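Local coordinates for protein nucleocapsid (Crimean-congo hemorrhagic fever virus, PDB 4AKL) that binds single- and double-stranded RNA, probably takes part in packaging the viral genome, and probably cuts double-stranded DNA without sequence specificity, at residues V307-S310 with Y311-Y315; G383-S386 with E387-V390; Y126-A129 with A130-W133; T102-S105 with W106-Y110; G92-W95 with F96-N99. All coordinates share one frame; numbering follows the deposited sequence.

In the fold
The five contacts are local turns of five helices, met along the chain in the order contact 5 (helix 86-98), contact 4 (104-107), contact 3 (120-136), contact 1 (306-316) and contact 2 (385-392). Contact 1 is the hub: its centre lies about 10 Å from those of contacts 2 and 5, 12 Å from contact 3 and 14 Å from contact 4, and it touches all four. Contacts 3, 4 and 5 also touch one another, whereas contact 2 meets contact 1 alone, its centre 19 to 21 Å from the others. An aromatic-rich core joins three early helices to two that come 170 to 300 residues later, in a nucleocapsid of helices and loops with hardly any strand.

Contact 1 of 5, residues V307-S310 with Y311-Y315; sequences VFSS and YYWLY
With CG set beside its backbone N (chi1 -65°) and chi2 at -37°, Trp313 folds its indole back over the preceding turn, while CG2 of Val307, anti to the backbone N, lies alongside the Tyr311 ring. The indole covers Ser309: Ser309 CB sits over the face of the six-membered ring, 4.1 Å from its centroid, in a CH-pi contact, and Ser309 O lies over the same indole, 3.2 Å above its plane and offset toward the rim. A small residue suits this place because the broad ring lies close to the backbone. On another side of the helix, Val307 CG2 comes within 4.0 Å of Tyr311 CD2, the two side chains pointing the same way. The backbone bonds are regular. The buried polar ends find partners beyond this turn: Ser309 OG bonds to Tyr126 OH and Pro377 O, Tyr312 OH to Asp107, and Trp313 NE1 to Ala378 O. Phe308 meets the ring of Trp133 edge-to-face. Such i to i+4 pairing, with aromatic side chains on several sides and small serines where neighbours come close, is characteristic of a buried central alpha-helix in a core of helices and loops.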
loop_
_atom_site.group_PDB
_atom_site.type_symbol
_atom_site.label_atom_id
_atom_site.label_comp_id
_atom_site.label_asym_id
_atom_site.label_seq_id
_atom_site.Cartn_x
_atom_site.Cartn_y
_atom_site.Cartn_z
ATOM N N VAL A 307 -4.377 3.721 -5.609
ATOM C CA VAL A 307 -5.364 4.628 -6.059
ATOM C C VAL A 307 -5.597 5.772 -5.042
ATOM O O VAL A 307 -5.736 6.928 -5.438
ATOM C CB VAL A 307 -6.665 3.891 -6.490
ATOM C CG1 VAL A 307 -7.416 3.346 -5.301
ATOM C CG2 VAL A 307 -7.553 4.871 -7.312
ATOM N N PHE A 308 -5.593 5.446 -3.750
ATOM C CA PHE A 308 -5.803 6.459 -2.720
ATOM C C PHE A 308 -4.723 7.516 -2.740
ATOM O O PHE A 308 -5.009 8.739 -2.752
ATOM C CB PHE A 308 -5.907 5.819 -1.329
ATOM C CG PHE A 308 -6.133 6.805 -0.224
ATOM C CD1 PHE A 308 -7.308 7.554 -0.163
ATOM C CD2 PHE A 308 -5.174 7.026 0.731
ATOM C CE1 PHE A 308 -7.522 8.450 0.820
ATOM C CE2 PHE A 308 -5.357 7.912 1.712
ATOM C CZ PHE A 308 -6.538 8.647 1.791
ATOM N N SER A 309 -3.469 7.042 -2.709
ATOM C CA SER A 309 -2.338 7.923 -2.718
ATOM C C SER A 309 -2.360 8.709 -4.014
ATOM O O SER A 309 -2.112 9.882 -4.004
ATOM C CB SER A 309 -1.012 7.148 -2.524
ATOM O OG SER A 309 -0.715 6.859 -1.161
ATOM N N SER A 310 -2.702 8.087 -5.130
ATOM C CA SER A 310 -2.741 8.856 -6.353
ATOM C C SER A 310 -3.745 10.034 -6.334
ATOM O O SER A 310 -3.436 11.114 -6.871
ATOM C CB SER A 310 -2.921 7.941 -7.584
ATOM O OG SER A 310 -1.695 7.154 -7.782
ATOM N N TYR A 311 -4.913 9.824 -5.712
ATOM C CA TYR A 311 -5.929 10.860 -5.606
ATOM C C TYR A 311 -5.499 11.941 -4.583
ATOM O O TYR A 311 -5.779 13.152 -4.776
ATOM C CB TYR A 311 -7.310 10.259 -5.269
ATOM C CG TYR A 311 -8.140 10.050 -6.511
ATOM C CD1 TYR A 311 -8.837 11.088 -7.064
ATOM C CD2 TYR A 311 -8.188 8.823 -7.155
ATOM C CE1 TYR A 311 -9.599 10.917 -8.225
ATOM C CE2 TYR A 311 -8.932 8.641 -8.306
ATOM C CZ TYR A 311 -9.631 9.689 -8.838
ATOM O OH TYR A 311 -10.325 9.501 -9.978
ATOM N N TYR A 312 -4.813 11.519 -3.522
ATOM C CA TYR A 312 -4.274 12.447 -2.571
ATOM C C TYR A 312 -3.309 13.433 -3.276
ATOM O O TYR A 312 -3.321 14.641 -2.992
ATOM C CB TYR A 312 -3.566 11.704 -1.457
ATOM C CG TYR A 312 -2.890 12.607 -0.495
ATOM C CD1 TYR A 312 -3.626 13.500 0.276
ATOM C CD2 TYR A 312 -1.505 12.586 -0.343
ATOM C CE1 TYR A 312 -3.001 14.366 1.186
ATOM C CE2 TYR A 312 -0.859 13.470 0.581
ATOM C CZ TYR A 312 -1.605 14.338 1.330
ATOM O OH TYR A 312 -0.986 15.206 2.225
ATOM N N TRP A 313 -2.487 12.920 -4.202
ATOM C CA TRP A 313 -1.503 13.767 -4.883
ATOM C C TRP A 313 -2.192 14.717 -5.825
ATOM O O TRP A 313 -1.791 15.879 -5.915
ATOM C CB TRP A 313 -0.398 12.934 -5.578
ATOM C CG TRP A 313 0.448 12.161 -4.569
ATOM C CD1 TRP A 313 0.851 12.599 -3.311
ATOM C CD2 TRP A 313 0.941 10.842 -4.702
ATOM N NE1 TRP A 313 1.584 11.633 -2.683
ATOM C CE2 TRP A 313 1.657 10.536 -3.515
ATOM C CE3 TRP A 313 0.872 9.885 -5.718
ATOM C CZ2 TRP A 313 2.280 9.336 -3.322
ATOM C CZ3 TRP A 313 1.483 8.687 -5.524
ATOM C CH2 TRP A 313 2.185 8.410 -4.331
ATOM N N LEU A 314 -3.221 14.246 -6.517
ATOM C CA LEU A 314 -4.048 15.152 -7.287
ATOM C C LEU A 314 -4.613 16.272 -6.415
ATOM O O LEU A 314 -4.490 17.455 -6.756
ATOM C CB LEU A 314 -5.201 14.435 -7.908
ATOM C CG LEU A 314 -5.010 13.399 -8.976
ATOM C CD1 LEU A 314 -6.423 12.994 -9.459
ATOM C CD2 LEU A 314 -4.122 13.911 -10.145
ATOM N N TYR A 315 -5.195 15.902 -5.277
ATOM C CA TYR A 315 -5.730 16.893 -4.345
ATOM C C TYR A 315 -4.632 17.886 -3.928
ATOM O O TYR A 315 -4.805 19.086 -4.094
ATOM C CB TYR A 315 -6.421 16.192 -3.169
ATOM C CG TYR A 315 -6.559 17.018 -1.980
ATOM C CD1 TYR A 315 -7.597 17.968 -1.872
ATOM C CD2 TYR A 315 -5.688 16.884 -0.941
ATOM C CE1 TYR A 315 -7.723 18.757 -0.695
ATOM C CE2 TYR A 315 -5.810 17.675 0.215
ATOM C CZ TYR A 315 -6.825 18.597 0.321
ATOM O OH TYR A 315 -6.914 19.361 1.486
#

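Contact 2 of 5, residues G383-S386 with E387-V390; sequences GRIS and EMGV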
loop_
_atom_site.group_PDB
_atom_site.type_symbol
_atom_site.label_atom_id
_atom_site.label_comp_id
_atom_site.label_asym_id
_atom_site.label_seq_id
_atom_site.Cartn_x
_atom_site.Cartn_y
_atom_site.Cartn_z
ATOM N N GLY A 383 9.897 7.966 -8.619
ATOM C CA GLY A 383 9.518 6.602 -8.863
ATOM C C GLY A 383 8.035 6.323 -8.578
ATOM O O GLY A 383 7.470 5.437 -9.194
ATOM N N ARG A 384 7.393 7.082 -7.686
ATOM C CA ARG A 384 5.924 6.932 -7.428
ATOM C C ARG A 384 5.032 7.573 -8.462
ATOM O O ARG A 384 3.845 7.334 -8.466
ATOM C CB ARG A 384 5.617 7.397 -6.019
ATOM C CG ARG A 384 6.027 6.290 -5.012
ATOM C CD ARG A 384 5.914 6.753 -3.590
ATOM N NE ARG A 384 6.028 5.632 -2.672
ATOM C CZ ARG A 384 5.928 5.699 -1.365
ATOM N NH1 ARG A 384 5.692 6.868 -0.736
ATOM N NH2 ARG A 384 6.070 4.570 -0.673
ATOM N N ILE A 385 5.597 8.340 -9.408
ATOM C CA ILE A 385 4.813 8.896 -10.492
ATOM C C ILE A 385 4.112 7.738 -11.279
ATOM O O ILE A 385 2.961 7.902 -11.764
ATOM C CB ILE A 385 5.660 9.868 -11.381
ATOM C CG1 ILE A 385 5.796 11.261 -10.688
ATOM C CG2 ILE A 385 5.030 10.082 -12.741
ATOM C CD1 ILE A 385 4.523 12.204 -10.697
ATOM N N SER A 386 4.775 6.589 -11.342
ATOM C CA SER A 386 4.209 5.390 -11.945
ATOM C C SER A 386 2.876 4.899 -11.275
ATOM O O SER A 386 2.059 4.319 -11.950
ATOM C CB SER A 386 5.244 4.237 -11.990
ATOM O OG SER A 386 5.659 3.843 -10.689
ATOM N N GLU A 387 2.672 5.181 -9.974
ATOM C CA GLU A 387 1.424 4.852 -9.258
ATOM C C GLU A 387 0.302 5.672 -9.866
ATOM O O GLU A 387 -0.738 5.146 -10.203
ATOM C CB GLU A 387 1.516 5.174 -7.758
ATOM C CG GLU A 387 2.635 4.475 -6.981
ATOM C CD GLU A 387 2.314 3.053 -6.683
ATOM O OE1 GLU A 387 1.202 2.809 -6.275
ATOM O OE2 GLU A 387 3.173 2.178 -6.829
ATOM N N MET A 388 0.542 6.972 -10.011
ATOM C CA MET A 388 -0.417 7.850 -10.689
ATOM C C MET A 388 -0.605 7.431 -12.141
ATOM O O MET A 388 -1.727 7.471 -12.645
ATOM C CB MET A 388 0.056 9.312 -10.639
ATOM C CG MET A 388 0.252 9.854 -9.268
ATOM S SD MET A 388 0.706 11.633 -9.243
ATOM C CE MET A 388 -0.894 12.288 -9.585
ATOM N N GLY A 389 0.479 7.000 -12.809
ATOM C CA GLY A 389 0.415 6.622 -14.208
ATOM C C GLY A 389 -0.499 5.393 -14.433
ATOM O O GLY A 389 -1.251 5.369 -15.376
ATOM N N VAL A 390 -0.425 4.379 -13.591
ATOM C CA VAL A 390 -1.330 3.248 -13.785
ATOM C C VAL A 390 -2.805 3.634 -13.531
ATOM O O VAL A 390 -3.700 3.120 -14.181
ATOM C CB VAL A 390 -0.917 1.986 -12.964
ATOM C CG1 VAL A 390 -1.140 2.199 -11.473
ATOM C CG2 VAL A 390 -1.660 0.786 -13.456
HETATM O O HOH W 1 4.372 1.898 -9.313
#
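The chain turns into helix 385-392 through an i to i+3 bond, Glu387 N to Arg384 O at 2.9 Å with the donor 57° out of the carbonyl plane, and then settles into i to i+4 bonds from Gly389 N to Ile385 O and from Val390 N to Ser386 O. In Glu387, chi1 (-58°) sets CG beside the backbone N, 3.4 Å from Arg384 O; the bend at chi2 (-77°) then turns the carboxylate toward a water shared with Ser386 OG. That water bridges the two side chains, donating to Ser386 OG at 2.7 Å and to Glu387 OE2 at 2.8 Å. Two further partners hold this buried acid: OE2 forms a salt bridge with Lys411, and OE1 a hydrogen bond with Thr306. On the apolar side, the Ile385 and Met388 side chains cross obliquely, CD1 4.1 Å from SD; the branched isoleucine and the flexible methionine fit among Leu331 and Leu359 of neighbouring helices. Met388 also packs on Trp313 and Leu314 of helix 306-316. The arrangement is that of the N-terminal part of a short buried alpha-helix, its acid tied to the start of helix 306-316 and to Lys411, and its apolar side built into the helical core.

Contact 3 of 5, residues Y126-A129 with A130-W133; sequences YQQA and ALKW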
loop_
_atom_site.group_PDB
_atom_site.type_symbol
_atom_site.label_atom_id
_atom_site.label_comp_id
_atom_site.label_asym_id
_atom_site.label_seq_id
_atom_site.Cartn_x
_atom_site.Cartn_y
_atom_site.Cartn_z
ATOM N N TYR A 126 -3.424 6.628 7.789
ATOM C CA TYR A 126 -3.467 6.638 6.348
ATOM C C TYR A 126 -4.185 5.370 5.841
ATOM O O TYR A 126 -4.964 5.435 4.935
ATOM C CB TYR A 126 -2.020 6.715 5.767
ATOM C CG TYR A 126 -1.905 6.274 4.328
ATOM C CD1 TYR A 126 -1.714 4.965 4.013
ATOM C CD2 TYR A 126 -2.000 7.176 3.294
ATOM C CE1 TYR A 126 -1.593 4.542 2.671
ATOM C CE2 TYR A 126 -1.897 6.767 1.926
ATOM C CZ TYR A 126 -1.696 5.443 1.632
ATOM O OH TYR A 126 -1.560 4.968 0.307
ATOM N N GLN A 127 -3.891 4.212 6.423
ATOM C CA GLN A 127 -4.532 2.966 5.973
ATOM C C GLN A 127 -6.023 3.029 6.204
ATOM O O GLN A 127 -6.809 2.677 5.315
ATOM C CB GLN A 127 -3.922 1.729 6.649
ATOM C CG GLN A 127 -2.399 1.530 6.339
ATOM C CD GLN A 127 -2.062 1.213 4.872
ATOM O OE1 GLN A 127 -2.916 0.774 4.075
ATOM N NE2 GLN A 127 -0.793 1.433 4.512
ATOM N N GLN A 128 -6.430 3.527 7.363
ATOM C CA GLN A 128 -7.871 3.627 7.668
ATOM C C GLN A 128 -8.526 4.638 6.756
ATOM O O GLN A 128 -9.684 4.430 6.307
ATOM C CB GLN A 128 -8.105 3.993 9.164
ATOM C CG GLN A 128 -7.557 2.941 10.150
ATOM C CD GLN A 128 -7.892 1.438 9.727
ATOM O OE1 GLN A 128 -6.981 0.601 9.462
ATOM N NE2 GLN A 128 -9.177 1.140 9.636
ATOM N N ALA A 129 -7.806 5.739 6.482
ATOM C CA ALA A 129 -8.317 6.747 5.579
ATOM C C ALA A 129 -8.555 6.195 4.151
ATOM O O ALA A 129 -9.520 6.555 3.510
ATOM C CB ALA A 129 -7.420 7.979 5.553
ATOM N N ALA A 130 -7.670 5.333 3.698
ATOM C CA ALA A 130 -7.764 4.724 2.367
ATOM C C ALA A 130 -8.981 3.818 2.251
ATOM O O ALA A 130 -9.654 3.811 1.245
ATOM C CB ALA A 130 -6.495 3.948 2.035
ATOM N N LEU A 131 -9.242 3.057 3.274
ATOM C CA LEU A 131 -10.427 2.214 3.268
ATOM C C LEU A 131 -11.709 3.082 3.327
ATOM O O LEU A 131 -12.667 2.830 2.591
ATOM C CB LEU A 131 -10.374 1.210 4.386
ATOM C CG LEU A 131 -9.258 0.163 4.289
ATOM C CD1 LEU A 131 -9.054 -0.571 5.712
ATOM C CD2 LEU A 131 -9.463 -0.886 3.138
ATOM N N LYS A 132 -11.700 4.109 4.165
ATOM C CA LYS A 132 -12.826 5.031 4.232
ATOM C C LYS A 132 -13.131 5.707 2.884
ATOM O O LYS A 132 -14.294 5.744 2.461
ATOM C CB LYS A 132 -12.590 6.095 5.299
ATOM C CG LYS A 132 -13.821 7.041 5.549
ATOM C CD LYS A 132 -13.654 7.847 6.850
ATOM C CE LYS A 132 -14.618 9.078 6.912
ATOM N NZ LYS A 132 -15.977 8.691 6.558
ATOM N N TRP A 133 -12.087 6.230 2.230
ATOM C CA TRP A 133 -12.205 6.852 0.953
ATOM C C TRP A 133 -12.873 5.890 -0.016
ATOM O O TRP A 133 -13.834 6.283 -0.678
ATOM C CB TRP A 133 -10.821 7.248 0.463
ATOM C CG TRP A 133 -10.710 7.874 -0.864
ATOM C CD1 TRP A 133 -10.714 9.217 -1.162
ATOM C CD2 TRP A 133 -10.533 7.197 -2.089
ATOM N NE1 TRP A 133 -10.558 9.419 -2.514
ATOM C CE2 TRP A 133 -10.442 8.191 -3.117
ATOM C CE3 TRP A 133 -10.438 5.856 -2.441
ATOM C CZ2 TRP A 133 -10.248 7.860 -4.478
ATOM C CZ3 TRP A 133 -10.248 5.519 -3.810
ATOM C CH2 TRP A 133 -10.160 6.538 -4.798
#
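A regular alpha-helical turn in the middle of helix 120-136 brings Tyr126 to Ala129 against Ala130 to Trp133. Four successive i to i+4 bonds hold it, among them Ala130 N to Tyr126 O at 3.0 Å and Trp133 N to Ala129 O at 2.9 Å, the latter nearly straight at 166°. Side chains meet mainly backbone: Ala130 CB lies 3.5 Å from Gln127 O, and Leu131 CG 3.7 Å from the same oxygen. Farther out, Gln128 NE2 and Leu131 CD1 come to 4.3 Å on the outer side, where Gln128 and Lys132 are exposed. Alanines suit the inner side, where their small side chains let a neighbouring helix come close. Trp133 swings its CG anti to the backbone N (chi1 178°), a setting that carries the indole away from its own turn into the core; its NE1 bonds to Gly92 O. Gln127 NE2 lies at the edge of the Tyr126 ring, in its plane, and bonds to Gly301 O. Helix 120-136 packs against both helix 86-98 and helix 306-316: Trp133 meets the ring of Trp95 edge-to-face, Ala129 and Ala130 rest on Phe308, and the Tyr126 ring meets that of Trp106 of helix 104-107 edge-to-face.

Contact 4 of 5, residues T102-S105 with W106-Y110; sequences TIKS and WDESY
Ile103 packs against one face of the Trp106 indole with its carbonyl oxygen, and both side chains adopt a first torsion that sets a gamma carbon between backbone N and carbonyl carbon. For Trp106 (chi1 44°) this folds the ring back over the preceding turn instead of outward: CZ2 comes to 3.5 Å from Ile103 CB, and Ile103 O lies 3.6 Å above the ring plane, offset toward the rim. Ile103, with chi1 at 74°, sends CG1 and then CD1 toward Asp107, four residues on, so CD1 stands 3.7 Å from Asp107 CB and 3.9 Å from Trp106 CH2. A beta-branched residue suits the spot: CB and CG2 lie against CZ2, while the CG1-CD1 branch reaches Asp107 CB and also the far edge of the indole at CH2.

Ile103 is the N-cap of the short helix 104-107, and its carbonyl takes two backbone donors: Asp107 N at 3.0 Å, in the carbonyl plane, and Trp106 N at 3.3 Å, well above it. A type I beta turn from Asp107 to Tyr110 then leads into the next helix.

Asp107 holds its CG anti to the backbone N, directing the carboxylate to Lys316 in a salt bridge. On the exposed side Glu108 runs extended beyond CG along Lys104, CD lying 4.0 Å from Lys104 CB, though the charged ends stay apart. A water donates to Lys104 O and is also hydrogen-bonded to Ser109 OG at 2.7 Å, linking the start of the helix to the turn. Trp106 NE1 bonds to Asn125 of helix 120-136, and the ring meets that of Tyr312 edge-to-face.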
loop_
_atom_site.group_PDB
_atom_site.type_symbol
_atom_site.label_atom_id
_atom_site.label_comp_id
_atom_site.label_asym_id
_atom_site.label_seq_id
_atom_site.Cartn_x
_atom_site.Cartn_y
_atom_site.Cartn_z
ATOM N N THR A 102 -9.909 14.253 9.213
ATOM C CA THR A 102 -9.544 12.873 9.579
ATOM C C THR A 102 -8.124 12.420 9.164
ATOM O O THR A 102 -7.617 11.442 9.703
ATOM C CB THR A 102 -10.573 11.812 9.025
ATOM O OG1 THR A 102 -11.174 12.308 7.842
ATOM C CG2 THR A 102 -11.662 11.522 10.020
ATOM N N ILE A 103 -7.509 13.126 8.204
ATOM C CA ILE A 103 -6.192 12.794 7.697
ATOM C C ILE A 103 -5.105 13.780 8.098
ATOM O O ILE A 103 -3.978 13.671 7.652
ATOM C CB ILE A 103 -6.239 12.660 6.192
ATOM C CG1 ILE A 103 -6.349 14.016 5.477
ATOM C CG2 ILE A 103 -7.420 11.727 5.808
ATOM C CD1 ILE A 103 -6.011 13.938 3.984
ATOM N N LYS A 104 -5.442 14.727 8.970
ATOM C CA LYS A 104 -4.535 15.791 9.360
ATOM C C LYS A 104 -3.199 15.274 9.957
ATOM O O LYS A 104 -2.183 15.952 9.862
ATOM C CB LYS A 104 -5.246 16.794 10.333
ATOM C CG LYS A 104 -5.603 16.243 11.692
ATOM C CD LYS A 104 -5.869 17.347 12.790
ATOM C CE LYS A 104 -7.283 17.981 12.727
ATOM N NZ LYS A 104 -7.850 18.259 14.125
ATOM N N SER A 105 -3.209 14.073 10.549
ATOM C CA SER A 105 -2.007 13.551 11.227
ATOM C C SER A 105 -0.796 13.400 10.281
ATOM O O SER A 105 0.360 13.623 10.691
ATOM C CB SER A 105 -2.304 12.234 12.010
ATOM O OG SER A 105 -2.635 11.160 11.162
ATOM N N TRP A 106 -1.077 13.039 9.025
ATOM C CA TRP A 106 -0.071 12.979 7.972
ATOM C C TRP A 106 -0.144 14.136 6.985
ATOM O O TRP A 106 0.908 14.644 6.552
ATOM C CB TRP A 106 -0.126 11.619 7.221
ATOM C CG TRP A 106 -1.471 11.058 6.839
ATOM C CD1 TRP A 106 -2.340 10.377 7.643
ATOM C CD2 TRP A 106 -2.067 11.101 5.564
ATOM N NE1 TRP A 106 -3.446 10.013 6.955
ATOM C CE2 TRP A 106 -3.309 10.435 5.664
ATOM C CE3 TRP A 106 -1.684 11.636 4.344
ATOM C CZ2 TRP A 106 -4.165 10.292 4.593
ATOM C CZ3 TRP A 106 -2.542 11.510 3.274
ATOM C CH2 TRP A 106 -3.765 10.825 3.401
ATOM N N ASP A 107 -1.347 14.564 6.603
ATOM C CA ASP A 107 -1.519 15.641 5.609
ATOM C C ASP A 107 -0.927 16.988 6.068
ATOM O O ASP A 107 -0.221 17.649 5.296
ATOM C CB ASP A 107 -3.018 15.774 5.216
ATOM C CG ASP A 107 -3.309 16.982 4.298
ATOM O OD1 ASP A 107 -2.691 17.090 3.196
ATOM O OD2 ASP A 107 -4.208 17.813 4.688
ATOM N N GLU A 108 -1.193 17.383 7.297
ATOM C CA GLU A 108 -0.657 18.643 7.842
ATOM C C GLU A 108 0.843 18.539 8.226
ATOM O O GLU A 108 1.496 19.540 8.556
ATOM C CB GLU A 108 -1.514 19.131 9.036
ATOM C CG GLU A 108 -2.831 19.744 8.573
ATOM C CD GLU A 108 -3.648 20.392 9.713
ATOM O OE1 GLU A 108 -3.257 20.341 10.912
ATOM O OE2 GLU A 108 -4.714 20.969 9.383
ATOM N N SER A 109 1.376 17.327 8.171
ATOM C CA SER A 109 2.795 17.070 8.434
ATOM C C SER A 109 3.529 16.677 7.164
ATOM O O SER A 109 4.635 16.207 7.268
ATOM C CB SER A 109 2.940 15.955 9.479
ATOM O OG SER A 109 2.558 16.483 10.724
ATOM N N TYR A 110 2.914 16.897 5.987
ATOM C CA TYR A 110 3.497 16.494 4.716
ATOM C C TYR A 110 4.958 16.973 4.607
ATOM O O TYR A 110 5.802 16.215 4.197
ATOM C CB TYR A 110 2.690 16.957 3.487
ATOM C CG TYR A 110 3.187 16.237 2.253
ATOM C CD1 TYR A 110 2.662 14.996 1.882
ATOM C CD2 TYR A 110 4.247 16.776 1.475
ATOM C CE1 TYR A 110 3.155 14.307 0.741
ATOM C CE2 TYR A 110 4.737 16.115 0.387
ATOM C CZ TYR A 110 4.190 14.878 0.010
ATOM O OH TYR A 110 4.680 14.242 -1.081
HETATM O O HOH W 2 -0.002 16.790 11.380
#

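Contact 5 of 5, residues G92-W95 with F96-N99; sequences GLEW and FEKN
Trp95 is flanked by two residues that follow it, each turned differently against the indole. The side chain of Asn99 crosses it at about a right angle, yet its amide lies nearly flat over one face, the planes 22° apart and stacked: ND2 sits 3.0 Å above the ring plane, offset toward the rim, and CB stands over the six-membered ring, 3.6 Å from its centroid, in a CH-pi contact. What fixes the amide's rotation is a bond from Asn99 ND2 to Trp95 O, 3.1 Å long, with the oxygen close to the amide plane. Trp95, its CG anti to the backbone N (chi1 -173°), offers its edge to the face of Phe96 in a T-shaped pair with centroids 5.2 Å apart and planes at 82°; CE3 lies over the centre of the phenyl ring.

Asn99 follows the last turn of helix 86-98 and is the first residue to leave helical backbone angles. Asparagine suits this position, since its short amide can reach back to a carbonyl of the final turn. Gly92 O meets the edge of the Phe96 ring, 3.3 Å from CD2.

On the exposed side Glu94 and Lys98 cross at about a right angle, CG of the first 3.7 Å from CD of the second, with their charged ends apart. Trp95 NE1 bonds to Asp136, and Phe96 reaches the rings of Phe308 and Tyr315 on helix 306-316.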
loop_
_atom_site.group_PDB
_atom_site.type_symbol
_atom_site.label_atom_id
_atom_site.label_comp_id
_atom_site.label_asym_id
_atom_site.label_seq_id
_atom_site.Cartn_x
_atom_site.Cartn_y
_atom_site.Cartn_z
ATOM N N GLY A 92 -13.681 11.331 -5.778
ATOM C CA GLY A 92 -12.311 11.090 -5.249
ATOM C C GLY A 92 -11.526 12.332 -4.824
ATOM O O GLY A 92 -10.782 12.295 -3.846
ATOM N N LEU A 93 -11.689 13.431 -5.548
ATOM C CA LEU A 93 -11.054 14.722 -5.154
ATOM C C LEU A 93 -11.863 15.396 -4.071
ATOM O O LEU A 93 -11.300 15.876 -3.030
ATOM C CB LEU A 93 -10.915 15.648 -6.352
ATOM C CG LEU A 93 -9.843 15.255 -7.348
ATOM C CD1 LEU A 93 -10.055 16.053 -8.607
ATOM C CD2 LEU A 93 -8.370 15.417 -6.765
ATOM N N GLU A 94 -13.182 15.439 -4.263
ATOM C CA GLU A 94 -14.048 16.090 -3.240
ATOM C C GLU A 94 -13.869 15.433 -1.868
ATOM O O GLU A 94 -13.888 16.111 -0.842
ATOM C CB GLU A 94 -15.518 16.118 -3.679
ATOM C CG GLU A 94 -16.540 16.935 -2.776
ATOM C CD GLU A 94 -16.208 18.470 -2.552
ATOM O OE1 GLU A 94 -15.267 19.044 -3.160
ATOM O OE2 GLU A 94 -16.921 19.087 -1.726
ATOM N N TRP A 95 -13.637 14.124 -1.842
ATOM C CA TRP A 95 -13.504 13.444 -0.553
ATOM C C TRP A 95 -12.448 14.130 0.386
ATOM O O TRP A 95 -12.700 14.298 1.573
ATOM C CB TRP A 95 -13.202 11.982 -0.758
ATOM C CG TRP A 95 -13.221 11.168 0.523
ATOM C CD1 TRP A 95 -14.266 10.448 1.006
ATOM C CD2 TRP A 95 -12.145 10.996 1.460
ATOM N NE1 TRP A 95 -13.914 9.835 2.205
ATOM C CE2 TRP A 95 -12.615 10.148 2.499
ATOM C CE3 TRP A 95 -10.826 11.473 1.531
ATOM C CZ2 TRP A 95 -11.814 9.774 3.599
ATOM C CZ3 TRP A 95 -10.022 11.099 2.647
ATOM C CH2 TRP A 95 -10.518 10.258 3.642
ATOM N N PHE A 96 -11.292 14.520 -0.158
ATOM C CA PHE A 96 -10.242 15.204 0.631
ATOM C C PHE A 96 -10.711 16.532 1.217
ATOM O O PHE A 96 -10.376 16.868 2.340
ATOM C CB PHE A 96 -8.938 15.334 -0.214
ATOM C CG PHE A 96 -8.319 14.014 -0.454
ATOM C CD1 PHE A 96 -7.526 13.437 0.520
ATOM C CD2 PHE A 96 -8.590 13.299 -1.630
ATOM C CE1 PHE A 96 -6.963 12.170 0.330
ATOM C CE2 PHE A 96 -8.040 12.037 -1.823
ATOM C CZ PHE A 96 -7.228 11.476 -0.852
ATOM N N GLU A 97 -11.520 17.247 0.453
ATOM C CA GLU A 97 -12.129 18.495 0.895
ATOM C C GLU A 97 -13.104 18.283 2.064
ATOM O O GLU A 97 -13.145 19.086 2.995
ATOM C CB GLU A 97 -12.874 19.143 -0.278
ATOM C CG GLU A 97 -12.686 20.646 -0.352
ATOM C CD GLU A 97 -11.302 20.992 -0.810
ATOM O OE1 GLU A 97 -10.999 20.739 -2.014
ATOM O OE2 GLU A 97 -10.516 21.517 0.031
ATOM N N LYS A 98 -13.890 17.209 2.002
ATOM C CA LYS A 98 -14.874 16.871 3.086
ATOM C C LYS A 98 -14.267 16.125 4.293
ATOM O O LYS A 98 -14.929 16.015 5.321
ATOM C CB LYS A 98 -16.034 16.012 2.533
ATOM C CG LYS A 98 -16.907 16.727 1.523
ATOM C CD LYS A 98 -17.626 15.751 0.539
ATOM C CE LYS A 98 -18.661 14.878 1.234
ATOM N NZ LYS A 98 -19.549 14.176 0.246
ATOM N N ASN A 99 -13.034 15.607 4.167
ATOM C CA ASN A 99 -12.417 14.730 5.223
ATOM C C ASN A 99 -11.059 15.163 5.728
ATOM O O ASN A 99 -10.327 14.376 6.349
ATOM C CB ASN A 99 -12.337 13.295 4.728
ATOM C CG ASN A 99 -13.667 12.635 4.706
ATOM O OD1 ASN A 99 -14.167 12.201 5.758
ATOM N ND2 ASN A 99 -14.268 12.553 3.535
#